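Local structure of nicotinate-nucleotide--dimethylbenzimidazole phosphoribosyltransferase (Thermus thermophilus HB8, 1WX1) at residues 83-88 with 304-309; 48-53 with 156-161; 248-253 with 274-279. The protein probably catalyses the transfer of phosphoribose from nicotinate mononucleotide to 5,6-dimethylbenzimidazole, giving alpha-ribazole 5'-phosphate on the way to cobalamin. All coordinates share one frame; numbering follows the deposited sequence.

Interaction 1. Residues 83-88 with 304-309; sequences AAINQF and EGTGAV
Thr-306 meets the ring of Phe-88 at its edge: the Thr-306 CB lies near the ring plane, 3.6 Å from Phe-88 CD2. Ile-321 of the second subunit also packs on this Phe-88. Thr-306 CG2, anti to the carbonyl carbon, meets both Phe-88 CD2 and Ala-84 CB, while OG1, held between the backbone N and the carbonyl carbon (chi1 53°), bonds to Gly-303 O. The second flat group is the Glu-304 carboxylate, on an extended chain that slides past Ile-85 in the opposite direction. Its OE1 accepts Ile-85 N at 3.1 Å, with an N-H...O angle of 154° and the donor nearly along the C-O axis. OE2 accepts a hydrogen bond from water 1 (2.7 Å), which in turn accepts Ala-84 N at 2.8 Å. Both oxygens thus serve amides in the first turn of helix 84-91, one directly and one through water. An alanine at Glu-304 would probably leave Ile-85 N without its acceptor and water 1 without its bond to the carboxylate. Beyond the carboxylate, Ile-85 CD1 touches Val-309 CG2 at 3.5 Å, the two side chains crossing at about a right angle. Gly-305 precedes helix 306-321 at a positive phi of 95°, where a CB would jam against the preceding carbonyl oxygen. Two buried helix starts therefore meet around Glu-304, the predicted proton acceptor, consistent with the active site of a CobT phosphoribosyltransferase.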
loop_
_atom_site.group_PDB
_atom_site.type_symbol
_atom_site.label_atom_id
_atom_site.label_comp_id
_atom_site.label_asym_id
_atom_site.label_seq_id
_atom_site.Cartn_x
_atom_site.Cartn_y
_atom_site.Cartn_z
ATOM N N ALA A 83 -9.702 18.068 -2.681
ATOM C CA ALA A 83 -8.827 17.359 -3.613
ATOM C C ALA A 83 -8.468 15.957 -3.132
ATOM O O ALA A 83 -8.670 15.612 -1.966
ATOM C CB ALA A 83 -7.554 18.161 -3.860
ATOM N N ALA A 84 -7.931 15.150 -4.041
ATOM C CA ALA A 84 -7.543 13.787 -3.704
ATOM C C ALA A 84 -6.541 13.791 -2.554
ATOM O O ALA A 84 -6.649 12.993 -1.617
ATOM C CB ALA A 84 -6.936 13.096 -4.930
ATOM N N ILE A 85 -5.571 14.698 -2.615
ATOM C CA ILE A 85 -4.556 14.766 -1.572
ATOM C C ILE A 85 -5.159 14.993 -0.185
ATOM O O ILE A 85 -4.702 14.404 0.793
ATOM C CB ILE A 85 -3.491 15.864 -1.877
ATOM C CG1 ILE A 85 -2.342 15.757 -0.869
ATOM C CG2 ILE A 85 -4.117 17.252 -1.829
ATOM C CD1 ILE A 85 -1.627 14.416 -0.906
ATOM N N ASN A 86 -6.186 15.833 -0.088
ATOM C CA ASN A 86 -6.810 16.073 1.208
ATOM C C ASN A 86 -7.442 14.795 1.745
ATOM O O ASN A 86 -7.361 14.510 2.941
ATOM C CB ASN A 86 -7.906 17.139 1.119
ATOM C CG ASN A 86 -7.391 18.468 0.629
ATOM O OD1 ASN A 86 -7.544 18.801 -0.541
ATOM N ND2 ASN A 86 -6.763 19.231 1.521
ATOM N N GLN A 87 -8.084 14.038 0.858
ATOM C CA GLN A 87 -8.750 12.801 1.249
ATOM C C GLN A 87 -7.764 11.729 1.696
ATOM O O GLN A 87 -7.987 11.046 2.700
ATOM C CB GLN A 87 -9.600 12.269 0.091
ATOM C CG GLN A 87 -10.688 13.226 -0.380
ATOM C CD GLN A 87 -11.477 13.838 0.769
ATOM O OE1 GLN A 87 -11.908 13.140 1.687
ATOM N NE2 GLN A 87 -11.674 15.152 0.717
ATOM N N PHE A 88 -6.673 11.580 0.955
ATOM C CA PHE A 88 -5.666 10.586 1.297
ATOM C C PHE A 88 -4.936 10.968 2.580
ATOM O O PHE A 88 -4.619 10.109 3.400
ATOM C CB PHE A 88 -4.668 10.420 0.144
ATOM C CG PHE A 88 -5.267 9.798 -1.097
ATOM C CD1 PHE A 88 -6.551 9.249 -1.075
ATOM C CD2 PHE A 88 -4.536 9.735 -2.279
ATOM C CE1 PHE A 88 -7.099 8.650 -2.212
ATOM C CE2 PHE A 88 -5.074 9.137 -3.424
ATOM C CZ PHE A 88 -6.362 8.591 -3.385
ATOM N N GLU A 304 0.080 15.698 -6.887
ATOM C CA GLU A 304 -0.387 16.350 -5.657
ATOM C C GLU A 304 0.264 15.754 -4.405
ATOM O O GLU A 304 0.022 16.228 -3.299
ATOM C CB GLU A 304 -1.910 16.202 -5.495
ATOM C CG GLU A 304 -2.772 16.831 -6.571
ATOM C CD GLU A 304 -4.264 16.570 -6.347
ATOM O OE1 GLU A 304 -4.664 16.212 -5.210
ATOM O OE2 GLU A 304 -5.043 16.736 -7.307
ATOM N N GLY A 305 1.079 14.719 -4.575
ATOM C CA GLY A 305 1.695 14.073 -3.427
ATOM C C GLY A 305 0.861 12.874 -2.985
ATOM O O GLY A 305 1.155 12.231 -1.970
ATOM N N THR A 306 -0.165 12.553 -3.770
ATOM C CA THR A 306 -1.071 11.452 -3.451
ATOM C C THR A 306 -0.407 10.103 -3.230
ATOM O O THR A 306 -0.704 9.422 -2.247
ATOM C CB THR A 306 -2.153 11.268 -4.538
ATOM O OG1 THR A 306 -1.528 11.142 -5.820
ATOM C CG2 THR A 306 -3.115 12.451 -4.550
ATOM N N GLY A 307 0.475 9.710 -4.146
ATOM C CA GLY A 307 1.141 8.427 -4.015
ATOM C C GLY A 307 2.018 8.360 -2.781
ATOM O O GLY A 307 2.059 7.341 -2.092
ATOM N N ALA A 308 2.724 9.451 -2.500
ATOM C CA ALA A 308 3.592 9.513 -1.340
ATOM C C ALA A 308 2.798 9.368 -0.048
ATOM O O ALA A 308 3.208 8.647 0.863
ATOM C CB ALA A 308 4.358 10.834 -1.331
ATOM N N VAL A 309 1.667 10.064 0.032
ATOM C CA VAL A 309 0.828 10.020 1.224
ATOM C C VAL A 309 0.210 8.640 1.439
ATOM O O VAL A 309 0.107 8.167 2.577
ATOM C CB VAL A 309 -0.274 11.104 1.154
ATOM C CG1 VAL A 309 -1.279 10.919 2.289
ATOM C CG2 VAL A 309 0.372 12.486 1.257
HETATM O O HOH W 1 -7.622 16.052 -6.700
#

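Interaction 2. Residues 48-53 with 156-161; sequences AVVVAA and TLLAAG
Val-49 reaches across to the neighbouring strand with one branch: CG1 takes the position between backbone N and carbonyl carbon (chi1 60°), and CG2, anti to N, comes to 3.7 Å from Ala-159 O and 4.1 Å from Ala-159 CB. The same methyl continues toward the peptide between Ala-160 and Gly-161. Leu-158, on the other side of the sheet, has its CG anti to the backbone N (chi1 -178°), and its CD1 lies 3.7 Å from Ala-48 O, with Ala-48 CB and Val-50 CG2 a little farther off. The backbones run parallel, Ala-48 beside Leu-158 and Val-51 beside Gly-161, and five N-H...O bonds alternate between them, from Ala-48 N to Leu-157 O at one end to Ala-52 N to Gly-161 O (2.8 Å) at the other. These are the two middle strands of a six-stranded sheet with order 3-2-1-4-5-6, as in Rossmann-like folds, and between strands 47-54 and 157-163 the connections switch direction. Val-49 and Ala-159 pack against helix 306-321, whereas Val-50 and Ala-160 face helix 228-242, and Leu-158 and Ala-48 face helix 133-152. A side chain at Gly-161 would be tight, its CB standing 3.1 Å from Val-51 CG2. Val-51 keeps CG1 at 3.9 Å from Gly-161 C, and its side chain is about 5 Å from that of the predicted proton acceptor Glu-304.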
loop_
_atom_site.group_PDB
_atom_site.type_symbol
_atom_site.label_atom_id
_atom_site.label_comp_id
_atom_site.label_asym_id
_atom_site.label_seq_id
_atom_site.Cartn_x
_atom_site.Cartn_y
_atom_site.Cartn_z
ATOM N N ALA A 48 3.625 14.664 7.062
ATOM C CA ALA A 48 3.239 15.919 6.432
ATOM C C ALA A 48 3.602 15.903 4.953
ATOM O O ALA A 48 4.566 15.254 4.545
ATOM C CB ALA A 48 3.921 17.118 7.125
ATOM N N VAL A 49 2.797 16.589 4.151
ATOM C CA VAL A 49 3.067 16.716 2.729
ATOM C C VAL A 49 2.962 18.202 2.410
ATOM O O VAL A 49 2.030 18.881 2.857
ATOM C CB VAL A 49 2.054 15.913 1.843
ATOM C CG1 VAL A 49 0.622 16.407 2.063
ATOM C CG2 VAL A 49 2.425 16.064 0.365
ATOM N N VAL A 50 3.953 18.718 1.692
ATOM C CA VAL A 50 3.941 20.111 1.286
ATOM C C VAL A 50 3.716 20.081 -0.216
ATOM O O VAL A 50 4.536 19.545 -0.967
ATOM C CB VAL A 50 5.273 20.823 1.592
ATOM C CG1 VAL A 50 5.224 22.261 1.064
ATOM C CG2 VAL A 50 5.524 20.826 3.100
ATOM N N VAL A 51 2.588 20.628 -0.641
ATOM C CA VAL A 51 2.238 20.661 -2.053
ATOM C C VAL A 51 2.651 22.008 -2.627
ATOM O O VAL A 51 2.081 23.036 -2.268
ATOM C CB VAL A 51 0.716 20.472 -2.246
ATOM C CG1 VAL A 51 0.379 20.394 -3.736
ATOM C CG2 VAL A 51 0.253 19.218 -1.512
ATOM N N ALA A 52 3.650 21.996 -3.505
ATOM C CA ALA A 52 4.149 23.217 -4.130
ATOM C C ALA A 52 3.395 23.462 -5.435
ATOM O O ALA A 52 3.223 22.546 -6.239
ATOM C CB ALA A 52 5.646 23.090 -4.395
ATOM N N ALA A 53 2.954 24.699 -5.648
ATOM C CA ALA A 53 2.193 25.029 -6.843
ATOM C C ALA A 53 2.736 26.234 -7.594
ATOM O O ALA A 53 3.177 27.212 -6.994
ATOM C CB ALA A 53 0.729 25.279 -6.470
ATOM N N THR A 156 6.985 13.700 11.252
ATOM C CA THR A 156 8.007 12.686 11.526
ATOM C C THR A 156 8.456 12.024 10.221
ATOM O O THR A 156 9.397 11.233 10.194
ATOM C CB THR A 156 7.497 11.614 12.499
ATOM O OG1 THR A 156 6.447 10.867 11.882
ATOM C CG2 THR A 156 6.968 12.273 13.775
ATOM N N LEU A 157 7.746 12.335 9.146
ATOM C CA LEU A 157 8.093 11.862 7.809
ATOM C C LEU A 157 7.550 12.945 6.897
ATOM O O LEU A 157 6.503 13.532 7.177
ATOM C CB LEU A 157 7.494 10.488 7.486
ATOM C CG LEU A 157 6.014 10.146 7.564
ATOM C CD1 LEU A 157 5.802 8.822 6.850
ATOM C CD2 LEU A 157 5.561 10.052 9.013
ATOM N N LEU A 158 8.266 13.212 5.814
ATOM C CA LEU A 158 7.904 14.297 4.917
ATOM C C LEU A 158 7.794 13.914 3.451
ATOM O O LEU A 158 8.636 13.197 2.914
ATOM C CB LEU A 158 8.945 15.408 5.078
ATOM C CG LEU A 158 8.783 16.704 4.292
ATOM C CD1 LEU A 158 7.535 17.436 4.773
ATOM C CD2 LEU A 158 10.031 17.561 4.486
ATOM N N ALA A 159 6.740 14.400 2.808
ATOM C CA ALA A 159 6.528 14.142 1.393
ATOM C C ALA A 159 6.316 15.480 0.704
ATOM O O ALA A 159 6.006 16.480 1.355
ATOM C CB ALA A 159 5.307 13.256 1.196
ATOM N N ALA A 160 6.505 15.505 -0.610
ATOM C CA ALA A 160 6.282 16.722 -1.370
ATOM C C ALA A 160 5.203 16.393 -2.387
ATOM O O ALA A 160 5.056 15.237 -2.802
ATOM C CB ALA A 160 7.563 17.171 -2.080
ATOM N N GLY A 161 4.434 17.408 -2.758
ATOM C CA GLY A 161 3.383 17.239 -3.743
ATOM C C GLY A 161 3.533 18.347 -4.771
ATOM O O GLY A 161 4.164 19.375 -4.495
#

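Interaction 3. Residues 248-253 with 274-279; sequences VLDGFP and AGHLSR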
loop_
_atom_site.group_PDB
_atom_site.type_symbol
_atom_site.label_atom_id
_atom_site.label_comp_id
_atom_site.label_asym_id
_atom_site.label_seq_id
_atom_site.Cartn_x
_atom_site.Cartn_y
_atom_site.Cartn_z
ATOM N N VAL A 248 9.507 10.950 1.501
ATOM C CA VAL A 248 8.727 10.122 0.589
ATOM C C VAL A 248 8.476 10.791 -0.761
ATOM O O VAL A 248 8.011 11.934 -0.833
ATOM C CB VAL A 248 7.364 9.752 1.216
ATOM C CG1 VAL A 248 6.674 8.690 0.370
ATOM C CG2 VAL A 248 7.566 9.263 2.647
ATOM N N LEU A 249 8.789 10.065 -1.826
ATOM C CA LEU A 249 8.609 10.559 -3.188
ATOM C C LEU A 249 7.203 10.296 -3.692
ATOM O O LEU A 249 6.590 9.282 -3.347
ATOM C CB LEU A 249 9.582 9.862 -4.149
ATOM C CG LEU A 249 11.080 10.076 -3.954
ATOM C CD1 LEU A 249 11.841 9.216 -4.962
ATOM C CD2 LEU A 249 11.417 11.553 -4.134
ATOM N N ASP A 250 6.699 11.218 -4.506
ATOM C CA ASP A 250 5.392 11.057 -5.113
ATOM C C ASP A 250 5.622 10.676 -6.578
ATOM O O ASP A 250 6.398 9.760 -6.869
ATOM C CB ASP A 250 4.567 12.349 -5.018
ATOM C CG ASP A 250 3.143 12.161 -5.520
ATOM O OD1 ASP A 250 2.558 11.103 -5.214
ATOM O OD2 ASP A 250 2.607 13.060 -6.210
ATOM N N GLY A 251 4.983 11.399 -7.493
ATOM C CA GLY A 251 5.104 11.086 -8.908
ATOM C C GLY A 251 6.251 11.690 -9.693
ATOM O O GLY A 251 7.268 12.085 -9.133
ATOM N N PHE A 252 6.057 11.776 -11.008
ATOM C CA PHE A 252 7.057 12.280 -11.948
ATOM C C PHE A 252 7.587 13.695 -11.661
ATOM O O PHE A 252 8.800 13.892 -11.547
ATOM C CB PHE A 252 6.485 12.175 -13.377
ATOM C CG PHE A 252 7.477 12.477 -14.473
ATOM C CD1 PHE A 252 7.192 13.449 -15.434
ATOM C CD2 PHE A 252 8.675 11.781 -14.564
ATOM C CE1 PHE A 252 8.086 13.715 -16.474
ATOM C CE2 PHE A 252 9.578 12.040 -15.600
ATOM C CZ PHE A 252 9.283 13.011 -16.556
ATOM N N PRO A 253 6.696 14.696 -11.539
ATOM C CA PRO A 253 7.172 16.057 -11.264
ATOM C C PRO A 253 7.849 16.164 -9.896
ATOM O O PRO A 253 8.899 16.793 -9.758
ATOM C CB PRO A 253 5.892 16.897 -11.355
ATOM C CG PRO A 253 5.046 16.116 -12.336
ATOM C CD PRO A 253 5.254 14.701 -11.848
ATOM N N ALA A 274 10.567 5.646 -2.250
ATOM C CA ALA A 274 9.663 5.831 -3.377
ATOM C C ALA A 274 8.264 5.372 -2.990
ATOM O O ALA A 274 8.013 4.172 -2.828
ATOM C CB ALA A 274 10.163 5.056 -4.596
ATOM N N GLY A 275 7.357 6.334 -2.836
ATOM C CA GLY A 275 5.991 6.014 -2.459
ATOM C C GLY A 275 5.279 5.101 -3.440
ATOM O O GLY A 275 4.670 4.107 -3.045
ATOM N N HIS A 276 5.344 5.429 -4.725
ATOM C CA HIS A 276 4.686 4.606 -5.733
ATOM C C HIS A 276 5.327 4.767 -7.099
ATOM O O HIS A 276 6.300 5.502 -7.267
ATOM C CB HIS A 276 3.203 4.977 -5.845
ATOM C CG HIS A 276 2.959 6.290 -6.522
ATOM N ND1 HIS A 276 1.974 6.466 -7.466
ATOM C CD2 HIS A 276 3.572 7.493 -6.385
ATOM C CE1 HIS A 276 1.989 7.722 -7.888
ATOM N NE2 HIS A 276 2.948 8.363 -7.246
ATOM N N LEU A 277 4.768 4.058 -8.071
ATOM C CA LEU A 277 5.240 4.135 -9.447
ATOM C C LEU A 277 4.095 4.739 -10.248
ATOM O O LEU A 277 3.030 4.132 -10.381
ATOM C CB LEU A 277 5.582 2.746 -9.997
ATOM C CG LEU A 277 6.054 2.750 -11.461
ATOM C CD1 LEU A 277 7.315 3.593 -11.601
ATOM C CD2 LEU A 277 6.305 1.322 -11.927
ATOM N N SER A 278 4.315 5.946 -10.755
ATOM C CA SER A 278 3.319 6.652 -11.544
ATOM C C SER A 278 3.183 6.004 -12.912
ATOM O O SER A 278 4.060 5.258 -13.336
ATOM C CB SER A 278 3.733 8.117 -11.724
ATOM O OG SER A 278 2.868 8.783 -12.624
ATOM N N ARG A 279 2.078 6.292 -13.590
ATOM C CA ARG A 279 1.839 5.764 -14.931
ATOM C C ARG A 279 2.734 6.539 -15.904
ATOM O O ARG A 279 2.984 6.091 -17.020
ATOM C CB ARG A 279 0.368 5.953 -15.316
ATOM C CG ARG A 279 -0.036 5.344 -16.648
ATOM C CD ARG A 279 -1.443 5.803 -17.012
ATOM N NE ARG A 279 -2.353 5.649 -15.881
ATOM C CZ ARG A 279 -3.481 6.336 -15.727
ATOM N NH1 ARG A 279 -3.845 7.229 -16.638
ATOM N NH2 ARG A 279 -4.232 6.146 -14.651
HETATM O O HOH W 2 7.666 7.413 -5.713
HETATM O O HOH W 3 2.022 11.169 -8.291
HETATM O O HOH W 4 3.305 11.409 -12.051
#
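Water 3 is held between Asp-250 and His-276: it gives a weak hydrogen bond to Asp-250 OD2 (2.9 Å) and bonds to His-276 NE2 at 3.1 Å, lying in the plane of the imidazole at its edge. Asp-250 OD1 approaches the same NE2 to 3.4 Å, and the carboxylate and ring planes are only 21° apart where the two side chains cross at a slant. With CG between the backbone N and the carbonyl carbon (chi1 73°), the His-276 ring meets residues 250-251 at its edge, Asp-250 C in plane and Gly-251 N near it, while Ser-278 N lies above one face, offset toward the rim. The carboxylate has stronger partners at the start of helix 306-321, OD2 taking Gly-305 N and OD1 taking Ala-308 N, so Asp-250 connects His-276, through water 3, to the segment carrying Glu-304, the predicted proton acceptor. The frame is a beta-alpha-beta unit, strand 247-249, helix 252-264 and strand 272-274, and the contact lies where both parallel strands end. Leu-249 pairs with Ala-274 there, and Gly-275 N donates to Leu-249 O at 3.1 Å, with an N-H...O angle of 138°. A CB on Gly-275 would clash with that same oxygen, so the close approach depends on the missing side chain. Water 2 accepts His-276 N and lies 2.9 Å from Asp-250 O, with other acceptors competing for its protons. Farther along, water 4 accepts Phe-252 N at the start of helix 252-264 and bonds to Ser-278 OG at 2.7 Å; that hydroxyl also takes Glu-280 N.

From the N terminus, strand 47-54 comes first, then helix 84-91; the chain reaches 156-161, where interaction 2 closes a loop of about a hundred residues. Interaction 1 opens at 83-88, inside that loop, and closes only at 304-309, so the two cross. Interaction 3 follows interaction 2 in series and falls wholly within the span of interaction 1, closing a short loop, 20 residues between its segments, that holds most of helix 252-264. Interactions 2 and 3 share one sheet, Leu-158 O meeting Val-248 N between adjacent strands. Residues 304-309 touch both, with Ala-308 against Ala-159 of interaction 2 and Leu-249 O of interaction 3, tying helix 306-321 to the sheet.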